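Local structure of S12 family peptidase (3WWX) at residues V296-S310 and Q313-N327. The protein probably hydrolyses amide bonds in a D-stereospecific manner, as a serine-type amidohydrolase of the S12 peptidase family with a beta-lactamase-like domain. Numbering follows the deposited sequence.
Sequences VEVWGHGGGIHGSSS and QVTRDGGHSLAGNFN. With DIA (octane 1,8-diamine), chain B.
Asn-325 reaches across to two serines of the neighbouring strand, Ser-308 and Ser-310. Its CB lies 4.1 Å from Ser-309 O. CG is anti to the backbone N (chi1 -176°), which carries the amide over the adjoining strand. Asn-325 CG lies 3.8 Å from both Ser-308 OG and Ser-309 O. At the tip, Asn-325 ND2 donates to Ser-308 OG at 2.8 Å and to Ser-310 OG at 2.9 Å. The Ser-310 hydroxyl lies in the amide plane, while that of Ser-308 is tilted 17° from it. OD1 takes a bond from Arg-43 NH2, and a water lies within bonding distance of both OD1 and Gly-307 O. Ser-308 OG also bonds Arg-50 O, on strand 49-50.

The backbones pair antiparallel beside this amide. Ser-309 and Phe-326 form a hydrogen-bonded pair, with Phe-326 N to Ser-309 O at 2.8 Å. At the far end of the contact, Trp-299 and Val-314 form another such pair. There Arg-316 CD sits over one face of the indole, 3.6 Å from Trp-299 NE1, a CH-pi contact offset toward the rim. The guanidinium is turned 77° from the ring plane and does not stack on it. In the ring plane, Trp-299 NE1 donates to Glu-297 OE1 at 2.8 Å, which helps fix the rotation of the indole. Water 1 links Glu-297 O to Arg-316 N.

The contact joins three neighbouring inner strands of the large antiparallel sheet, the last three in the chain, consistent with the beta-lactamase-type fold. The turn from Ile-305 to Ser-308 borders the pocket of the bound diamine. DIA C2 lies over a face of the His-306 ring. Both protons of the Asn-325 amide are thus spent on serine hydroxyls, and its oxygen is satisfied too. This buried polar network ties the pocket-lining turn to strand 320-326.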
ATOM      1  N   VAL A 296      14.781   4.769  16.373  1.00 12.38           N
ATOM      2  CA  VAL A 296      14.010   5.666  15.527  1.00 13.25           C
ATOM      3  C   VAL A 296      12.707   4.998  15.103  1.00 12.23           C
ATOM      4  O   VAL A 296      12.690   3.844  14.623  1.00 12.99           O
ATOM      5  CB  VAL A 296      14.808   6.126  14.300  1.00 11.10           C
ATOM      6  CG1 VAL A 296      13.939   6.895  13.320  1.00 13.50           C
ATOM      7  CG2 VAL A 296      15.992   7.010  14.718  1.00 12.57           C
ATOM      8  N   GLU A 297      11.623   5.738  15.279  1.00 12.94           N
ATOM      9  CA  GLU A 297      10.294   5.283  14.938  1.00 11.47           C
ATOM     10  C   GLU A 297       9.924   5.811  13.562  1.00 12.95           C
ATOM     11  O   GLU A 297      10.012   7.011  13.290  1.00 13.58           O
ATOM     12  CB  GLU A 297       9.314   5.812  15.980  1.00 11.47           C
ATOM     13  CG  GLU A 297       7.872   5.464  15.725  1.00 16.49           C
ATOM     14  CD  GLU A 297       6.936   6.145  16.715  1.00 19.35           C
ATOM     15  OE1 GLU A 297       6.430   7.275  16.462  1.00 17.55           O
ATOM     16  OE2 GLU A 297       6.700   5.509  17.765  1.00 26.57           O
ATOM     17  N   VAL A 298       9.507   4.900  12.684  1.00 11.26           N
ATOM     18  CA  VAL A 298       9.097   5.276  11.334  1.00 11.25           C
ATOM     19  C   VAL A 298       7.662   4.883  11.077  1.00 10.85           C
ATOM     20  O   VAL A 298       7.138   3.927  11.651  1.00 11.54           O
ATOM     21  CB  VAL A 298      10.012   4.679  10.254  1.00 11.63           C
ATOM     22  CG1 VAL A 298      11.371   5.353  10.313  1.00 11.92           C
ATOM     23  CG2 VAL A 298      10.144   3.158  10.382  1.00 13.72           C
ATOM     24  N   TRP A 299       7.037   5.666  10.204  1.00 10.26           N
ATOM     25  CA  TRP A 299       5.643   5.541   9.809  1.00  9.46           C
ATOM     26  C   TRP A 299       5.585   5.418   8.300  1.00 10.44           C
ATOM     27  O   TRP A 299       6.261   6.147   7.576  1.00 10.27           O
ATOM     28  CB  TRP A 299       4.835   6.779  10.258  1.00 11.28           C
ATOM     29  CG  TRP A 299       4.729   6.857  11.745  1.00 10.76           C
ATOM     30  CD1 TRP A 299       5.663   7.365  12.616  1.00 12.07           C
ATOM     31  CD2 TRP A 299       3.637   6.400  12.546  1.00 10.48           C
ATOM     32  NE1 TRP A 299       5.219   7.223  13.909  1.00 13.31           N
ATOM     33  CE2 TRP A 299       3.975   6.644  13.892  1.00 11.61           C
ATOM     34  CE3 TRP A 299       2.410   5.796  12.258  1.00 12.06           C
ATOM     35  CZ2 TRP A 299       3.125   6.323  14.951  1.00 12.72           C
ATOM     36  CZ3 TRP A 299       1.567   5.467  13.300  1.00 14.49           C
ATOM     37  CH2 TRP A 299       1.931   5.722  14.641  1.00 13.43           C
ATOM     38  N   GLY A 300       4.759   4.513   7.799  1.00 10.51           N
ATOM     39  CA  GLY A 300       4.697   4.343   6.354  1.00 11.63           C
ATOM     40  C   GLY A 300       3.937   3.089   5.986  1.00 10.62           C
ATOM     41  O   GLY A 300       3.006   2.700   6.677  1.00 11.25           O
ATOM     42  N   HIS A 301       4.338   2.446   4.900  1.00  9.31           N
ATOM     43  CA  HIS A 301       3.647   1.245   4.453  1.00  8.72           C
ATOM     44  C   HIS A 301       4.540   0.563   3.438  1.00 10.02           C
ATOM     45  O   HIS A 301       5.285   1.219   2.716  1.00 11.75           O
ATOM     46  CB  HIS A 301       2.303   1.630   3.809  1.00  9.66           C
ATOM     47  CG  HIS A 301       1.212   0.606   3.970  1.00  8.77           C
ATOM     48  ND1 HIS A 301       1.126  -0.535   3.204  1.00 10.30           N
ATOM     49  CD2 HIS A 301       0.133   0.593   4.788  1.00  9.59           C
ATOM     50  CE1 HIS A 301       0.046  -1.220   3.566  1.00  9.26           C
ATOM     51  NE2 HIS A 301      -0.566  -0.561   4.523  1.00  9.53           N
ATOM     52  N   GLY A 302       4.443  -0.763   3.382  1.00 11.69           N
ATOM     53  CA  GLY A 302       5.115  -1.497   2.321  1.00 11.94           C
ATOM     54  C   GLY A 302       4.147  -1.722   1.184  1.00 11.10           C
ATOM     55  O   GLY A 302       2.935  -1.606   1.354  1.00 12.42           O
ATOM     56  N   GLY A 303       4.687  -2.037   0.016  1.00 11.15           N
ATOM     57  CA  GLY A 303       3.873  -2.380  -1.129  1.00 10.61           C
ATOM     58  C   GLY A 303       4.359  -3.641  -1.791  1.00 10.50           C
ATOM     59  O   GLY A 303       5.551  -3.856  -1.960  1.00 12.17           O
ATOM     60  N   GLY A 304       3.406  -4.495  -2.151  1.00 12.40           N
ATOM     61  CA  GLY A 304       3.692  -5.668  -2.948  1.00 12.31           C
ATOM     62  C   GLY A 304       2.616  -5.849  -4.014  1.00 15.23           C
ATOM     63  O   GLY A 304       1.413  -5.807  -3.753  1.00 19.97           O
ATOM     64  N   ILE A 305       3.067  -6.017  -5.249  1.00 11.58           N
ATOM     65  CA  ILE A 305       2.235  -6.395  -6.361  1.00 10.14           C
ATOM     66  C   ILE A 305       3.226  -7.020  -7.366  1.00 10.34           C
ATOM     67  O   ILE A 305       4.433  -7.002  -7.139  1.00 10.83           O
ATOM     68  CB  ILE A 305       1.440  -5.173  -6.896  1.00 10.06           C
ATOM     69  CG1 ILE A 305       0.382  -5.577  -7.923  1.00 11.02           C
ATOM     70  CG2 ILE A 305       2.384  -4.145  -7.470  1.00 12.43           C
ATOM     71  CD1 ILE A 305      -0.699  -4.510  -8.098  1.00 12.99           C
ATOM     72  N   HIS A 306       2.737  -7.608  -8.444  1.00 10.10           N
ATOM     73  CA  HIS A 306       3.596  -8.376  -9.352  1.00 11.55           C
ATOM     74  C   HIS A 306       4.852  -7.622  -9.774  1.00 11.34           C
ATOM     75  O   HIS A 306       4.781  -6.549 -10.340  1.00 10.33           O
ATOM     76  CB  HIS A 306       2.836  -8.754 -10.614  1.00 10.28           C
ATOM     77  CG  HIS A 306       1.602  -9.542 -10.349  1.00  9.63           C
ATOM     78  ND1 HIS A 306       0.547  -9.055  -9.599  1.00 12.14           N
ATOM     79  CD2 HIS A 306       1.235 -10.775 -10.759  1.00 11.55           C
ATOM     80  CE1 HIS A 306      -0.395  -9.966  -9.537  1.00 13.50           C
ATOM     81  NE2 HIS A 306      -0.014 -11.013 -10.249  1.00 11.79           N
ATOM     82  N   GLY A 307       6.007  -8.200  -9.484  1.00  9.92           N
ATOM     83  CA  GLY A 307       7.277  -7.636  -9.880  1.00  9.79           C
ATOM     84  C   GLY A 307       7.663  -6.338  -9.211  1.00  9.57           C
ATOM     85  O   GLY A 307       8.519  -5.621  -9.742  1.00  9.91           O
ATOM     86  N   SER A 308       7.058  -6.047  -8.069  1.00  8.97           N
ATOM     87  CA  SER A 308       7.249  -4.741  -7.466  1.00  8.15           C
ATOM     88  C   SER A 308       7.116  -4.781  -5.952  1.00  8.29           C
ATOM     89  O   SER A 308       6.020  -4.939  -5.415  1.00  9.93           O
ATOM     90  CB  SER A 308       6.260  -3.742  -8.047  1.00  9.61           C
ATOM     91  OG  SER A 308       6.616  -2.437  -7.599  1.00  9.23           O
ATOM     92  N   SER A 309       8.249  -4.639  -5.277  1.00  9.29           N
ATOM     93  CA  SER A 309       8.304  -4.569  -3.809  1.00  8.93           C
ATOM     94  C   SER A 309       8.713  -3.151  -3.455  1.00  9.64           C
ATOM     95  O   SER A 309       9.829  -2.745  -3.763  1.00 10.72           O
ATOM     96  CB  SER A 309       9.304  -5.566  -3.256  1.00 12.69           C
ATOM     97  OG  SER A 309       9.291  -5.550  -1.836  1.00 20.68           O
ATOM     98  N   SER A 310       7.794  -2.402  -2.839  1.00  9.88           N
ATOM     99  CA  SER A 310       7.979  -0.983  -2.588  1.00 10.30           C
ATOM    100  C   SER A 310       8.051  -0.708  -1.105  1.00  9.62           C
ATOM    101  O   SER A 310       7.513  -1.457  -0.284  1.00 10.86           O
ATOM    102  CB  SER A 310       6.818  -0.178  -3.178  1.00  9.98           C
ATOM    103  OG  SER A 310       6.729  -0.388  -4.576  1.00  9.78           O
ATOM    104  N   GLN A 313       8.724   5.305   4.011  1.00  9.72           N
ATOM    105  CA  GLN A 313       8.788   5.505   5.463  1.00 10.67           C
ATOM    106  C   GLN A 313       9.175   6.934   5.782  1.00 10.52           C
ATOM    107  O   GLN A 313       9.932   7.550   5.044  1.00 10.80           O
ATOM    108  CB  GLN A 313       9.842   4.576   6.071  1.00  9.98           C
ATOM    109  CG  GLN A 313       9.520   3.073   5.929  1.00 10.49           C
ATOM    110  CD  GLN A 313       8.309   2.614   6.724  1.00 12.37           C
ATOM    111  OE1 GLN A 313       7.928   3.226   7.729  1.00 13.74           O
ATOM    112  NE2 GLN A 313       7.718   1.499   6.310  1.00 15.58           N
ATOM    113  N   VAL A 314       8.640   7.442   6.884  1.00  8.96           N
ATOM    114  CA  VAL A 314       9.021   8.752   7.374  1.00  9.43           C
ATOM    115  C   VAL A 314       9.056   8.757   8.898  1.00  9.90           C
ATOM    116  O   VAL A 314       8.338   7.998   9.547  1.00 11.35           O
ATOM    117  CB  VAL A 314       8.070   9.821   6.833  1.00 10.04           C
ATOM    118  CG1 VAL A 314       6.652   9.704   7.411  1.00 10.08           C
ATOM    119  CG2 VAL A 314       8.639  11.187   7.018  1.00 14.82           C
ATOM    120  N   THR A 315       9.873   9.634   9.485  1.00  9.70           N
ATOM    121  CA  THR A 315       9.790   9.838  10.928  1.00  9.91           C
ATOM    122  C   THR A 315       8.470  10.533  11.270  1.00 10.64           C
ATOM    123  O   THR A 315       7.795  11.071  10.398  1.00 11.24           O
ATOM    124  CB  THR A 315      11.013  10.629  11.429  1.00 11.99           C
ATOM    125  OG1 THR A 315      11.169  11.782  10.597  1.00 11.50           O
ATOM    126  CG2 THR A 315      12.266   9.770  11.326  1.00 12.38           C
ATOM    127  N   ARG A 316       8.089  10.523  12.542  1.00 11.79           N
ATOM    128  CA  ARG A 316       6.757  10.972  12.929  1.00 11.79           C
ATOM    129  C   ARG A 316       6.474  12.437  12.612  1.00 12.87           C
ATOM    130  O   ARG A 316       5.324  12.802  12.335  1.00 14.00           O
ATOM    131  CB  ARG A 316       6.542  10.722  14.424  1.00 14.91           C
ATOM    132  CG  ARG A 316       5.207  11.196  14.976  1.00 14.98           C
ATOM    133  CD  ARG A 316       4.022  10.548  14.304  1.00 16.02           C
ATOM    134  NE  ARG A 316       2.755  11.062  14.828  1.00 18.63           N
ATOM    135  CZ  ARG A 316       2.169  12.174  14.397  1.00 16.34           C
ATOM    136  NH1 ARG A 316       2.718  12.890  13.424  1.00 17.29           N
ATOM    137  NH2 ARG A 316       1.029  12.581  14.948  1.00 21.10           N
ATOM    138  N   ASP A 317       7.501  13.278  12.661  1.00 14.28           N
ATOM    139  CA  ASP A 317       7.296  14.678  12.340  1.00 15.84           C
ATOM    140  C   ASP A 317       7.437  14.945  10.852  1.00 14.41           C
ATOM    141  O   ASP A 317       7.349  16.100  10.426  1.00 16.63           O
ATOM    142  CB  ASP A 317       8.219  15.592  13.156  1.00 15.33           C
ATOM    143  CG  ASP A 317       9.681  15.441  12.816  1.00 19.43           C
ATOM    144  OD1 ASP A 317      10.060  14.649  11.936  1.00 15.45           O
ATOM    145  OD2 ASP A 317      10.488  16.167  13.444  1.00 20.39           O
ATOM    146  N   GLY A 318       7.617  13.892  10.048  1.00 11.67           N
ATOM    147  CA  GLY A 318       7.734  14.061   8.618  1.00 12.43           C
ATOM    148  C   GLY A 318       9.050  14.641   8.117  1.00 12.25           C
ATOM    149  O   GLY A 318       9.174  15.011   6.943  1.00 14.80           O
ATOM    150  N   GLY A 319      10.067  14.670   8.978  1.00 11.80           N
ATOM    151  CA  GLY A 319      11.297  15.353   8.637  1.00 11.56           C
ATOM    152  C   GLY A 319      12.316  14.541   7.865  1.00 10.80           C
ATOM    153  O   GLY A 319      13.143  15.095   7.149  1.00 11.97           O
ATOM    154  N   HIS A 320      12.262  13.222   8.033  1.00 11.53           N
ATOM    155  CA  HIS A 320      13.218  12.314   7.419  1.00 10.41           C
ATOM    156  C   HIS A 320      12.405  11.252   6.682  1.00 11.45           C
ATOM    157  O   HIS A 320      11.655  10.513   7.308  1.00 11.54           O
ATOM    158  CB  HIS A 320      14.105  11.664   8.482  1.00 10.91           C
ATOM    159  CG  HIS A 320      15.139  10.732   7.932  1.00 10.53           C
ATOM    160  ND1 HIS A 320      15.977   9.990   8.741  1.00 11.91           N
ATOM    161  CD2 HIS A 320      15.477  10.427   6.656  1.00 12.17           C
ATOM    162  CE1 HIS A 320      16.772   9.259   7.986  1.00 11.91           C
ATOM    163  NE2 HIS A 320      16.494   9.503   6.720  1.00 11.90           N
ATOM    164  N   SER A 321      12.559  11.214   5.364  1.00 10.39           N
ATOM    165  CA  SER A 321      11.794  10.294   4.515  1.00  9.68           C
ATOM    166  C   SER A 321      12.676   9.395   3.648  1.00 10.23           C
ATOM    167  O   SER A 321      13.842   9.699   3.368  1.00 11.23           O
ATOM    168  CB  SER A 321      10.857  11.096   3.617  1.00 10.20           C
ATOM    169  OG  SER A 321      11.570  12.032   2.847  1.00 11.89           O
ATOM    170  N   LEU A 322      12.051   8.305   3.194  1.00  9.51           N
ATOM    171  CA  LEU A 322      12.677   7.313   2.334  1.00 10.69           C
ATOM    172  C   LEU A 322      11.588   6.657   1.500  1.00  9.43           C
ATOM    173  O   LEU A 322      10.513   6.371   2.012  1.00 10.77           O
ATOM    174  CB  LEU A 322      13.352   6.258   3.197  1.00 10.41           C
ATOM    175  CG  LEU A 322      13.860   4.969   2.512  1.00 11.05           C
ATOM    176  CD1 LEU A 322      15.046   5.230   1.607  1.00 12.55           C
ATOM    177  CD2 LEU A 322      14.205   3.892   3.568  1.00 11.06           C
ATOM    178  N   ALA A 323      11.872   6.383   0.236  1.00  9.60           N
ATOM    179  CA  ALA A 323      10.968   5.543  -0.570  1.00  9.67           C
ATOM    180  C   ALA A 323      11.799   4.821  -1.592  1.00 10.79           C
ATOM    181  O   ALA A 323      12.849   5.301  -2.000  1.00 11.16           O
ATOM    182  CB  ALA A 323       9.886   6.378  -1.247  1.00 10.17           C
ATOM    183  N   GLY A 324      11.345   3.653  -2.015  1.00 10.23           N
ATOM    184  CA  GLY A 324      12.097   2.913  -3.015  1.00  9.49           C
ATOM    185  C   GLY A 324      11.387   1.681  -3.509  1.00  9.58           C
ATOM    186  O   GLY A 324      10.279   1.366  -3.085  1.00  9.66           O
ATOM    187  N   ASN A 325      12.078   0.947  -4.377  1.00  9.97           N
ATOM    188  CA  ASN A 325      11.467  -0.170  -5.090  1.00 10.32           C
ATOM    189  C   ASN A 325      12.492  -1.196  -5.534  1.00 10.11           C
ATOM    190  O   ASN A 325      13.589  -0.830  -6.001  1.00 10.67           O
ATOM    191  CB  ASN A 325      10.699   0.353  -6.314  1.00  9.22           C
ATOM    192  CG  ASN A 325       9.949  -0.753  -7.052  1.00 10.21           C
ATOM    193  OD1 ASN A 325      10.379  -1.238  -8.103  1.00  9.77           O
ATOM    194  ND2 ASN A 325       8.820  -1.172  -6.498  1.00  9.27           N
ATOM    195  N   PHE A 326      12.106  -2.462  -5.424  1.00  9.20           N
ATOM    196  CA  PHE A 326      12.803  -3.570  -6.063  1.00 10.28           C
ATOM    197  C   PHE A 326      11.911  -4.100  -7.171  1.00  9.90           C
ATOM    198  O   PHE A 326      10.712  -4.299  -6.957  1.00 10.50           O
ATOM    199  CB  PHE A 326      13.024  -4.720  -5.073  1.00 11.25           C
ATOM    200  CG  PHE A 326      13.798  -4.351  -3.825  1.00 10.38           C
ATOM    201  CD1 PHE A 326      14.771  -3.371  -3.840  1.00 12.33           C
ATOM    202  CD2 PHE A 326      13.562  -5.037  -2.658  1.00 13.52           C
ATOM    203  CE1 PHE A 326      15.483  -3.064  -2.692  1.00 13.77           C
ATOM    204  CE2 PHE A 326      14.280  -4.743  -1.493  1.00 14.27           C
ATOM    205  CZ  PHE A 326      15.240  -3.757  -1.526  1.00 12.39           C
ATOM    206  N   ASN A 327      12.490  -4.411  -8.338  1.00  9.65           N
ATOM    207  CA  ASN A 327      11.709  -4.929  -9.475  1.00 10.50           C
ATOM    208  C   ASN A 327      11.770  -6.456  -9.592  1.00 10.84           C
ATOM    209  O   ASN A 327      11.599  -7.021 -10.682  1.00 11.53           O
ATOM    210  CB  ASN A 327      12.107  -4.252 -10.780  1.00 10.33           C
ATOM    211  CG  ASN A 327      13.513  -4.575 -11.203  1.00 10.45           C
ATOM    212  OD1 ASN A 327      14.279  -5.185 -10.454  1.00 11.60           O
ATOM    213  ND2 ASN A 327      13.852  -4.188 -12.431  1.00 11.97           N
TER
HETATM  214  N1  DIA B 401       3.144 -14.462  -7.548  1.00 34.88           N
HETATM  215  C1  DIA B 401       2.606 -13.411  -8.349  1.00 27.45           C
HETATM  216  C2  DIA B 401       2.984 -11.991  -7.983  1.00 28.36           C
HETATM  217  C3  DIA B 401       3.180 -11.749  -6.522  1.00 28.24           C
HETATM  218  C4  DIA B 401       2.242 -10.771  -5.848  1.00 31.68           C
HETATM  219  C5  DIA B 401       2.971  -9.622  -5.203  1.00 33.32           C
HETATM  220  C6  DIA B 401       4.111 -10.033  -4.305  1.00 31.32           C
HETATM  221  C7  DIA B 401       4.894  -8.848  -3.836  1.00 31.80           C
HETATM  222  C8  DIA B 401       5.858  -9.309  -2.778  1.00 32.97           C
HETATM  223  N8  DIA B 401       6.906  -8.354  -2.683  1.00 34.07           N
HETATM  224  O   HOH W   1       9.791   9.347  14.522  1.00 14.80           O
HETATM  225  O   HOH W   2       8.944  -2.814  -9.964  1.00  9.58           O